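Local coordinates for salmonella typhimurium DB7155 bacteriophage DET7 tailspike (Bacteriophage, PDB 2V5I), which binds and probably hydrolyses the O-antigen of Salmonella as the trimeric receptor-binding tailspike of the phage, at residues S193-L207 and R221-N235. Residues are numbered along the deposited sequence; the frame is centred on the assembly and turned at random.
Sequences SIIGGKDGIITFENL and RVHYGSGSGVQFLRN
Phe204 and Phe232 lie side by side inside the coil, their planes 22° apart but slid until the rings barely overlap; Phe204 CD2 comes within 3.6 Å of Phe232 CE2. Phe180 stacks on Phe204 from the neighbouring strand 176-181, one rung back, continuing the aromatic row. The same interior holds Ile202 and Val230, and Ile201, at the turn, slides past Val222 in the opposite direction, setting CD1 3.9 Å from Val222 CB. This is the tight part: two successive rungs of the right-handed parallel beta-helix of P22-type tailspikes, each contributing strands to two of its faces, with 202-205 and 230-233 nearly parallel.

Beyond Leu233, where strand 230-233 ends, Asn235 ND2 reaches Asn206 OD1 at 2.9 Å from above the carbonyl plane, the two amides steeply turned at 75°. The same nitrogen also donates to Leu233 O, which takes Asn206 N on its opposite face. Arg234, extended from CG to NE, brings NH1 to Asn206 O at 2.9 Å, in its guanidinium plane.

On the outer side of the 202-205 strand, Gln231 NE2 gives a 2.9 Å bond to Thr203 OG1; Gln231 CG sits between backbone N and carbonyl carbon (chi1 64°), from where the extended chain crosses to the threonine.

Gly196 and Gly225, lacking side chains, cross tightly; packing loosens at Lys198-Asp199 against Ser226-Gly227, where water links Asp199 O to Gly227 N and the Asp199 side chain is exposed. At the start of both segments, Ser193 CB lies over the His223 ring, 4.0 Å from its centroid, while Arg221 grips His223 NE2 with NE and NH2 and reaches Ser240 of a second subunit. The chemistry thus implies rungs joined by main-chain hydrogen bonds and apolar packing inside, side-chain amide and water bonds at the corners, and a polar cluster facing the trimer partner.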
loop_
_atom_site.group_PDB
_atom_site.type_symbol
_atom_site.label_atom_id
_atom_site.label_comp_id
_atom_site.label_asym_id
_atom_site.label_seq_id
_atom_site.Cartn_x
_atom_site.Cartn_y
_atom_site.Cartn_z
ATOM N N SER A 193 -16.159 -15.347 10.640
ATOM C CA SER A 193 -17.314 -14.428 10.728
ATOM C C SER A 193 -18.096 -14.664 12.011
ATOM O O SER A 193 -19.313 -14.920 12.024
ATOM C CB SER A 193 -18.218 -14.523 9.485
ATOM O OG SER A 193 -17.469 -14.063 8.364
ATOM N N ILE A 194 -17.362 -14.642 13.113
ATOM C CA ILE A 194 -17.929 -14.814 14.432
ATOM C C ILE A 194 -18.969 -13.707 14.644
ATOM O O ILE A 194 -18.653 -12.528 14.486
ATOM C CB ILE A 194 -16.865 -14.688 15.510
ATOM C CG1 ILE A 194 -15.756 -15.729 15.356
ATOM C CG2 ILE A 194 -17.501 -14.847 16.912
ATOM C CD1 ILE A 194 -14.486 -15.432 16.180
ATOM N N ILE A 195 -20.216 -14.068 15.000
ATOM C CA ILE A 195 -21.183 -13.067 15.354
ATOM C C ILE A 195 -21.052 -12.794 16.858
ATOM O O ILE A 195 -21.316 -13.663 17.702
ATOM C CB ILE A 195 -22.653 -13.519 15.083
ATOM C CG1 ILE A 195 -22.893 -13.912 13.640
ATOM C CG2 ILE A 195 -23.630 -12.455 15.517
ATOM C CD1 ILE A 195 -22.388 -13.012 12.715
ATOM N N GLY A 196 -20.619 -11.576 17.202
ATOM C CA GLY A 196 -20.478 -11.175 18.595
ATOM C C GLY A 196 -21.731 -11.054 19.435
ATOM O O GLY A 196 -22.798 -10.924 18.903
ATOM N N GLY A 197 -21.546 -11.124 20.758
ATOM C CA GLY A 197 -22.584 -10.843 21.740
ATOM C C GLY A 197 -22.303 -9.581 22.529
ATOM O O GLY A 197 -21.745 -8.608 22.017
ATOM N N LYS A 198 -22.629 -9.584 23.802
ATOM C CA LYS A 198 -22.546 -8.351 24.566
ATOM C C LYS A 198 -21.103 -7.832 24.759
ATOM O O LYS A 198 -20.875 -6.619 24.877
ATOM C CB LYS A 198 -23.212 -8.602 25.927
ATOM C CG LYS A 198 -23.337 -7.368 26.763
ATOM C CD LYS A 198 -24.368 -6.411 26.279
ATOM C CE LYS A 198 -24.674 -5.353 27.334
ATOM N NZ LYS A 198 -25.873 -4.518 27.018
ATOM N N ASP A 199 -20.146 -8.754 24.873
ATOM C CA ASP A 199 -18.749 -8.403 25.173
ATOM C C ASP A 199 -17.926 -8.261 23.893
ATOM O O ASP A 199 -18.374 -8.603 22.812
ATOM C CB ASP A 199 -18.201 -9.420 26.123
ATOM C CG ASP A 199 -18.947 -9.413 27.471
ATOM O OD1 ASP A 199 -19.421 -8.328 27.930
ATOM O OD2 ASP A 199 -19.026 -10.493 28.082
ATOM N N GLY A 200 -16.749 -7.661 23.999
ATOM C CA GLY A 200 -15.821 -7.684 22.887
ATOM C C GLY A 200 -15.705 -9.075 22.291
ATOM O O GLY A 200 -15.833 -10.087 23.005
ATOM N N ILE A 201 -15.513 -9.150 20.987
ATOM C CA ILE A 201 -15.525 -10.465 20.340
ATOM C C ILE A 201 -14.303 -11.277 20.677
ATOM O O ILE A 201 -14.424 -12.446 21.023
ATOM C CB ILE A 201 -15.866 -10.402 18.845
ATOM C CG1 ILE A 201 -17.142 -9.588 18.639
ATOM C CG2 ILE A 201 -16.005 -11.816 18.278
ATOM C CD1 ILE A 201 -17.645 -9.430 17.251
ATOM N N ILE A 202 -13.113 -10.685 20.458
ATOM C CA ILE A 202 -11.859 -11.306 20.876
ATOM C C ILE A 202 -11.138 -10.331 21.799
ATOM O O ILE A 202 -10.923 -9.205 21.408
ATOM C CB ILE A 202 -10.964 -11.630 19.658
ATOM C CG1 ILE A 202 -11.758 -12.496 18.627
ATOM C CG2 ILE A 202 -9.671 -12.315 20.117
ATOM C CD1 ILE A 202 -11.169 -12.575 17.221
ATOM N N THR A 203 -10.774 -10.791 22.998
ATOM C CA THR A 203 -10.168 -9.928 24.001
ATOM C C THR A 203 -8.960 -10.614 24.637
ATOM O O THR A 203 -9.022 -11.778 24.985
ATOM C CB THR A 203 -11.196 -9.680 25.159
ATOM O OG1 THR A 203 -12.368 -9.063 24.643
ATOM C CG2 THR A 203 -10.584 -8.826 26.261
ATOM N N PHE A 204 -7.839 -9.901 24.677
ATOM C CA PHE A 204 -6.699 -10.306 25.481
ATOM C C PHE A 204 -6.610 -9.358 26.665
ATOM O O PHE A 204 -6.259 -8.185 26.493
ATOM C CB PHE A 204 -5.423 -10.208 24.608
ATOM C CG PHE A 204 -5.359 -11.215 23.522
ATOM C CD1 PHE A 204 -5.087 -12.512 23.790
ATOM C CD2 PHE A 204 -5.676 -10.860 22.178
ATOM C CE1 PHE A 204 -5.039 -13.489 22.724
ATOM C CE2 PHE A 204 -5.595 -11.828 21.178
ATOM C CZ PHE A 204 -5.336 -13.108 21.465
ATOM N N GLU A 205 -6.898 -9.895 27.860
ATOM C CA GLU A 205 -6.970 -9.128 29.085
ATOM C C GLU A 205 -5.785 -9.557 29.979
ATOM O O GLU A 205 -5.710 -10.717 30.402
ATOM C CB GLU A 205 -8.290 -9.466 29.762
ATOM C CG GLU A 205 -8.479 -8.766 31.087
ATOM C CD GLU A 205 -7.977 -9.615 32.276
ATOM O OE1 GLU A 205 -8.585 -10.683 32.620
ATOM O OE2 GLU A 205 -6.972 -9.228 32.914
ATOM N N ASN A 206 -4.822 -8.638 30.173
ATOM C CA ASN A 206 -3.664 -8.885 31.006
ATOM C C ASN A 206 -3.507 -7.843 32.129
ATOM O O ASN A 206 -2.430 -7.283 32.344
ATOM C CB ASN A 206 -2.400 -8.932 30.111
ATOM C CG ASN A 206 -2.400 -10.133 29.207
ATOM O OD1 ASN A 206 -2.993 -10.087 28.120
ATOM N ND2 ASN A 206 -1.769 -11.202 29.631
ATOM N N LEU A 207 -4.587 -7.590 32.843
ATOM C CA LEU A 207 -4.609 -6.541 33.870
ATOM C C LEU A 207 -3.682 -6.860 35.050
ATOM O O LEU A 207 -3.186 -5.921 35.709
ATOM C CB LEU A 207 -6.051 -6.322 34.374
ATOM C CG LEU A 207 -7.008 -5.684 33.345
ATOM C CD1 LEU A 207 -8.416 -5.641 33.871
ATOM C CD2 LEU A 207 -6.548 -4.286 33.014
ATOM N N ARG A 221 -12.482 -12.799 10.133
ATOM C CA ARG A 221 -13.458 -11.740 10.290
ATOM C C ARG A 221 -14.335 -11.957 11.506
ATOM O O ARG A 221 -14.584 -13.086 11.939
ATOM C CB ARG A 221 -14.468 -11.804 9.123
ATOM C CG ARG A 221 -14.002 -11.993 7.761
ATOM C CD ARG A 221 -15.153 -12.461 6.811
ATOM N NE ARG A 221 -16.269 -11.527 6.850
ATOM C CZ ARG A 221 -16.368 -10.398 6.145
ATOM N NH1 ARG A 221 -15.365 -9.985 5.363
ATOM N NH2 ARG A 221 -17.425 -9.594 6.312
ATOM N N VAL A 222 -14.799 -10.826 12.037
ATOM C CA VAL A 222 -15.806 -10.765 13.083
ATOM C C VAL A 222 -16.925 -9.780 12.705
ATOM O O VAL A 222 -16.695 -8.841 11.999
ATOM C CB VAL A 222 -15.188 -10.418 14.443
ATOM C CG1 VAL A 222 -14.146 -11.466 14.850
ATOM C CG2 VAL A 222 -14.561 -9.067 14.470
ATOM N N HIS A 223 -18.149 -10.097 13.165
ATOM C CA HIS A 223 -19.380 -9.351 12.819
ATOM C C HIS A 223 -20.184 -8.961 14.081
ATOM O O HIS A 223 -20.254 -9.739 15.065
ATOM C CB HIS A 223 -20.329 -10.204 11.979
ATOM C CG HIS A 223 -19.880 -10.499 10.580
ATOM N ND1 HIS A 223 -20.721 -11.093 9.672
ATOM C CD2 HIS A 223 -18.706 -10.265 9.921
ATOM C CE1 HIS A 223 -20.094 -11.224 8.507
ATOM N NE2 HIS A 223 -18.877 -10.710 8.621
ATOM N N TYR A 224 -20.764 -7.758 14.043
ATOM C CA TYR A 224 -21.662 -7.273 15.098
ATOM C C TYR A 224 -20.932 -7.255 16.469
ATOM O O TYR A 224 -19.772 -6.804 16.522
ATOM C CB TYR A 224 -22.998 -8.089 15.090
ATOM C CG TYR A 224 -23.796 -7.855 13.827
ATOM C CD1 TYR A 224 -24.353 -6.650 13.572
ATOM C CD2 TYR A 224 -23.992 -8.885 12.878
ATOM C CE1 TYR A 224 -25.104 -6.413 12.392
ATOM C CE2 TYR A 224 -24.723 -8.663 11.728
ATOM C CZ TYR A 224 -25.240 -7.451 11.475
ATOM O OH TYR A 224 -25.949 -7.210 10.302
ATOM N N GLY A 225 -21.590 -7.663 17.545
ATOM C CA GLY A 225 -21.069 -7.484 18.901
ATOM C C GLY A 225 -21.507 -6.109 19.421
ATOM O O GLY A 225 -21.632 -5.128 18.686
ATOM N N SER A 226 -21.747 -6.030 20.717
ATOM C CA SER A 226 -22.141 -4.757 21.313
ATOM C C SER A 226 -20.905 -3.898 21.638
ATOM O O SER A 226 -21.054 -2.676 21.921
ATOM C CB SER A 226 -22.832 -4.998 22.634
ATOM O OG SER A 226 -24.014 -5.756 22.506
ATOM N N GLY A 227 -19.759 -4.548 21.735
ATOM C CA GLY A 227 -18.469 -3.898 22.008
ATOM C C GLY A 227 -17.571 -3.931 20.789
ATOM O O GLY A 227 -18.042 -3.745 19.630
ATOM N N SER A 228 -16.278 -3.994 21.027
ATOM C CA SER A 228 -15.299 -3.916 19.955
ATOM C C SER A 228 -14.952 -5.289 19.409
ATOM O O SER A 228 -15.088 -6.295 20.117
ATOM C CB SER A 228 -14.081 -3.115 20.405
ATOM O OG SER A 228 -14.451 -1.773 20.668
ATOM N N GLY A 229 -14.567 -5.331 18.139
ATOM C CA GLY A 229 -14.266 -6.587 17.497
ATOM C C GLY A 229 -13.122 -7.314 18.162
ATOM O O GLY A 229 -13.177 -8.484 18.509
ATOM N N VAL A 230 -11.984 -6.605 18.213
ATOM C CA VAL A 230 -10.790 -7.078 18.898
ATOM C C VAL A 230 -10.347 -6.028 19.897
ATOM O O VAL A 230 -10.284 -4.851 19.580
ATOM C CB VAL A 230 -9.577 -7.335 17.907
ATOM C CG1 VAL A 230 -8.344 -7.867 18.653
ATOM C CG2 VAL A 230 -9.962 -8.285 16.798
ATOM N N GLN A 231 -10.048 -6.444 21.119
ATOM C CA GLN A 231 -9.570 -5.495 22.102
ATOM C C GLN A 231 -8.460 -6.035 22.980
ATOM O O GLN A 231 -8.401 -7.216 23.236
ATOM C CB GLN A 231 -10.704 -4.998 22.987
ATOM C CG GLN A 231 -11.333 -6.007 23.818
ATOM C CD GLN A 231 -12.737 -5.544 24.389
ATOM O OE1 GLN A 231 -13.193 -4.417 24.162
ATOM N NE2 GLN A 231 -13.377 -6.413 25.145
ATOM N N PHE A 232 -7.535 -5.120 23.358
ATOM C CA PHE A 232 -6.399 -5.457 24.238
ATOM C C PHE A 232 -6.447 -4.638 25.502
ATOM O O PHE A 232 -6.774 -3.459 25.436
ATOM C CB PHE A 232 -5.071 -5.095 23.473
ATOM C CG PHE A 232 -4.833 -5.941 22.272
ATOM C CD1 PHE A 232 -5.401 -5.575 21.045
ATOM C CD2 PHE A 232 -4.092 -7.066 22.354
ATOM C CE1 PHE A 232 -5.213 -6.360 19.930
ATOM C CE2 PHE A 232 -3.884 -7.890 21.191
ATOM C CZ PHE A 232 -4.460 -7.462 19.997
ATOM N N LEU A 233 -6.039 -5.269 26.616
ATOM C CA LEU A 233 -5.895 -4.602 27.929
ATOM C C LEU A 233 -4.529 -4.969 28.516
ATOM O O LEU A 233 -4.216 -6.132 28.689
ATOM C CB LEU A 233 -7.001 -5.011 28.933
ATOM C CG LEU A 233 -8.427 -4.664 28.579
ATOM C CD1 LEU A 233 -9.057 -5.709 27.712
ATOM C CD2 LEU A 233 -9.228 -4.527 29.860
ATOM N N ARG A 234 -3.697 -3.956 28.762
ATOM C CA ARG A 234 -2.365 -4.117 29.358
ATOM C C ARG A 234 -1.476 -5.146 28.612
ATOM O O ARG A 234 -0.887 -6.015 29.208
ATOM C CB ARG A 234 -2.511 -4.451 30.829
ATOM C CG ARG A 234 -1.241 -4.234 31.664
ATOM C CD ARG A 234 -1.533 -4.176 33.153
ATOM N NE ARG A 234 -0.325 -4.269 33.997
ATOM C CZ ARG A 234 0.302 -5.394 34.305
ATOM N NH1 ARG A 234 -0.091 -6.572 33.838
ATOM N NH2 ARG A 234 1.398 -5.359 35.099
ATOM N N ASN A 235 -1.439 -4.997 27.283
ATOM C CA ASN A 235 -0.494 -5.693 26.407
ATOM C C ASN A 235 0.606 -4.715 25.982
ATOM O O ASN A 235 0.333 -3.560 25.690
ATOM C CB ASN A 235 -1.225 -6.280 25.203
ATOM C CG ASN A 235 -1.859 -7.609 25.519
ATOM O OD1 ASN A 235 -1.528 -8.653 24.899
ATOM N ND2 ASN A 235 -2.746 -7.644 26.491
HETATM O O HOH W 1 -24.246 -8.607 18.508
HETATM O O HOH W 2 -18.572 -6.856 20.757
HETATM O O HOH W 3 -15.723 -6.946 26.729
#